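Phenazine biosynthesis protein PhzF family (Enterococcus faecalis, PDB 1S7J) belongs to the PhzF family of phenazine biosynthesis-like proteins and probably acts as an isomerase. Local coordinates at residues Gln55-Trp61 / Leu93-Ser97. Numbering follows the deposited sequence.
Sequences QSYALRW and LHFTS
Strands 56-61 and 93-97 run side by side in a roughly parallel sense, their axes 4.1 Å apart at closest and crossing at -43°. They share a single parallel bridge, Tyr57 with Phe95 (CA-CA 4.4 Å), in the register Ser56-His94, Tyr57-Phe95, Ala58-Thr96, Leu59-Ser97. Tyr57 takes part in both hydrogen bonds between the segments: its N donates to His94 O (2.7 Å), and its O, less surely placed, accepts from Thr96 N (2.9 Å). The strands then diverge, leaving Leu59 N 4.1 Å from Thr96 O. On the buried face, Tyr57 (chi1 m) sets CB 3.4 Å from Phe95 CD1 and CE1 3.6 Å from Leu93 CD1. Phe95 (chi1 m) offers a ring face to Leu59, whose CD1 lies 4.2 Å from the ring centroid in a CH-pi contact. Ser56 CB meets Thr96 CG2 (3.4 Å) on the other face. Farther along, Trp61 CH2 reaches Ser97 CB (3.3 Å), while Trp61 NE1 hydrogen-bonds Thr75 OG1 and Ser97 OG hydrogen-bonds Gly100 O. Helix 72-85 leads from one strand toward the other and packs on Tyr57, Leu59 and Leu93, making a beta-alpha-beta crossover between parallel neighbours. Trp61 ends this seam near Glu46, the predicted active-site residue of this PhzF-family protein, whose fold is of the diaminopimelate epimerase type.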
loop_
_atom_site.group_PDB
_atom_site.type_symbol
_atom_site.label_atom_id
_atom_site.label_comp_id
_atom_site.label_asym_id
_atom_site.label_seq_id
_atom_site.Cartn_x
_atom_site.Cartn_y
_atom_site.Cartn_z
ATOM N N GLN A 55 9.647 18.278 15.217
ATOM C CA GLN A 55 9.535 18.669 13.812
ATOM C C GLN A 55 9.147 17.457 12.970
ATOM O O GLN A 55 8.980 17.547 11.742
ATOM C CB GLN A 55 10.869 19.222 13.346
ATOM C CG GLN A 55 12.028 18.284 13.626
ATOM C CD GLN A 55 13.349 18.948 13.470
ATOM O OE1 GLN A 55 13.818 19.185 12.355
ATOM N NE2 GLN A 55 13.982 19.294 14.590
ATOM N N SER A 56 9.071 16.318 13.624
ATOM C CA SER A 56 8.698 15.080 12.984
ATOM C C SER A 56 7.306 14.696 13.494
ATOM O O SER A 56 6.805 15.290 14.467
ATOM C CB SER A 56 9.698 13.959 13.343
ATOM O OG SER A 56 10.990 14.213 12.818
ATOM N N TYR A 57 6.650 13.786 12.808
ATOM C CA TYR A 57 5.345 13.327 13.245
ATOM C C TYR A 57 5.440 11.845 13.588
ATOM O O TYR A 57 5.802 11.024 12.737
ATOM C CB TYR A 57 4.276 13.551 12.162
ATOM C CG TYR A 57 3.808 14.983 12.010
ATOM C CD1 TYR A 57 4.435 15.851 11.114
ATOM C CD2 TYR A 57 2.705 15.459 12.728
ATOM C CE1 TYR A 57 3.982 17.146 10.930
ATOM C CE2 TYR A 57 2.243 16.757 12.553
ATOM C CZ TYR A 57 2.887 17.598 11.650
ATOM O OH TYR A 57 2.429 18.883 11.458
ATOM N N ALA A 58 5.179 11.518 14.841
ATOM C CA ALA A 58 5.215 10.145 15.295
ATOM C C ALA A 58 3.993 9.386 14.717
ATOM O O ALA A 58 2.853 9.753 14.981
ATOM C CB ALA A 58 5.196 10.098 16.809
ATOM N N LEU A 59 4.254 8.366 13.899
ATOM C CA LEU A 59 3.185 7.574 13.294
ATOM C C LEU A 59 2.914 6.292 14.062
ATOM O O LEU A 59 3.811 5.718 14.679
ATOM C CB LEU A 59 3.518 7.227 11.846
ATOM C CG LEU A 59 2.600 7.802 10.764
ATOM C CD1 LEU A 59 3.023 7.249 9.425
ATOM C CD2 LEU A 59 1.129 7.474 11.040
ATOM N N ARG A 60 1.683 5.806 13.918
ATOM C CA ARG A 60 1.210 4.602 14.578
ATOM C C ARG A 60 0.061 4.042 13.718
ATOM O O ARG A 60 -0.865 4.777 13.373
ATOM C CB ARG A 60 0.665 4.967 15.947
ATOM C CG ARG A 60 0.966 3.998 17.035
ATOM C CD ARG A 60 2.080 4.506 17.911
ATOM N NE ARG A 60 1.743 4.423 19.334
ATOM C CZ ARG A 60 1.579 3.280 20.006
ATOM N NH1 ARG A 60 1.278 3.305 21.299
ATOM N NH2 ARG A 60 1.708 2.122 19.389
ATOM N N TRP A 61 0.145 2.779 13.328
ATOM C CA TRP A 61 -0.913 2.169 12.527
ATOM C C TRP A 61 -1.544 1.042 13.292
ATOM O O TRP A 61 -0.866 0.302 14.010
ATOM C CB TRP A 61 -0.385 1.610 11.214
ATOM C CG TRP A 61 0.562 2.481 10.483
ATOM C CD1 TRP A 61 0.285 3.282 9.405
ATOM C CD2 TRP A 61 1.965 2.585 10.703
ATOM N NE1 TRP A 61 1.433 3.860 8.940
ATOM C CE2 TRP A 61 2.488 3.448 9.719
ATOM C CE3 TRP A 61 2.850 2.017 11.642
ATOM C CZ2 TRP A 61 3.847 3.764 9.636
ATOM C CZ3 TRP A 61 4.202 2.332 11.563
ATOM C CH2 TRP A 61 4.687 3.196 10.565
ATOM N N LEU A 93 7.379 15.730 4.569
ATOM C CA LEU A 93 6.948 15.406 5.926
ATOM C C LEU A 93 7.857 14.290 6.505
ATOM O O LEU A 93 8.185 13.325 5.810
ATOM C CB LEU A 93 5.486 14.934 5.881
ATOM C CG LEU A 93 4.399 15.574 6.755
ATOM C CD1 LEU A 93 4.890 16.836 7.444
ATOM C CD2 LEU A 93 3.172 15.858 5.888
ATOM N N HIS A 94 8.250 14.439 7.761
ATOM C CA HIS A 94 9.116 13.464 8.408
ATOM C C HIS A 94 8.413 12.790 9.566
ATOM O O HIS A 94 7.946 13.459 10.485
ATOM C CB HIS A 94 10.402 14.152 8.905
ATOM C CG HIS A 94 11.185 14.818 7.815
ATOM N ND1 HIS A 94 11.761 14.112 6.774
ATOM C CD2 HIS A 94 11.430 16.124 7.566
ATOM C CE1 HIS A 94 12.320 14.960 5.929
ATOM N NE2 HIS A 94 12.137 16.183 6.380
ATOM N N PHE A 95 8.335 11.467 9.530
ATOM C CA PHE A 95 7.676 10.717 10.585
ATOM C C PHE A 95 8.659 9.909 11.408
ATOM O O PHE A 95 9.726 9.552 10.931
ATOM C CB PHE A 95 6.630 9.767 9.982
ATOM C CG PHE A 95 5.569 10.455 9.184
ATOM C CD1 PHE A 95 4.470 11.046 9.819
ATOM C CD2 PHE A 95 5.645 10.504 7.804
ATOM C CE1 PHE A 95 3.466 11.678 9.079
ATOM C CE2 PHE A 95 4.648 11.134 7.048
ATOM C CZ PHE A 95 3.556 11.723 7.693
ATOM N N THR A 96 8.289 9.619 12.662
ATOM C CA THR A 96 9.127 8.820 13.535
ATOM C C THR A 96 8.411 7.541 14.009
ATOM O O THR A 96 8.024 7.413 15.153
ATOM C CB THR A 96 9.680 9.605 14.739
ATOM O OG1 THR A 96 8.628 10.027 15.617
ATOM C CG2 THR A 96 10.423 10.815 14.253
ATOM N N SER A 97 8.275 6.594 13.092
ATOM C CA SER A 97 7.601 5.340 13.399
ATOM C C SER A 97 8.410 4.350 14.238
ATOM O O SER A 97 9.491 4.658 14.743
ATOM C CB SER A 97 7.155 4.660 12.116
ATOM O OG SER A 97 8.252 4.198 11.350
#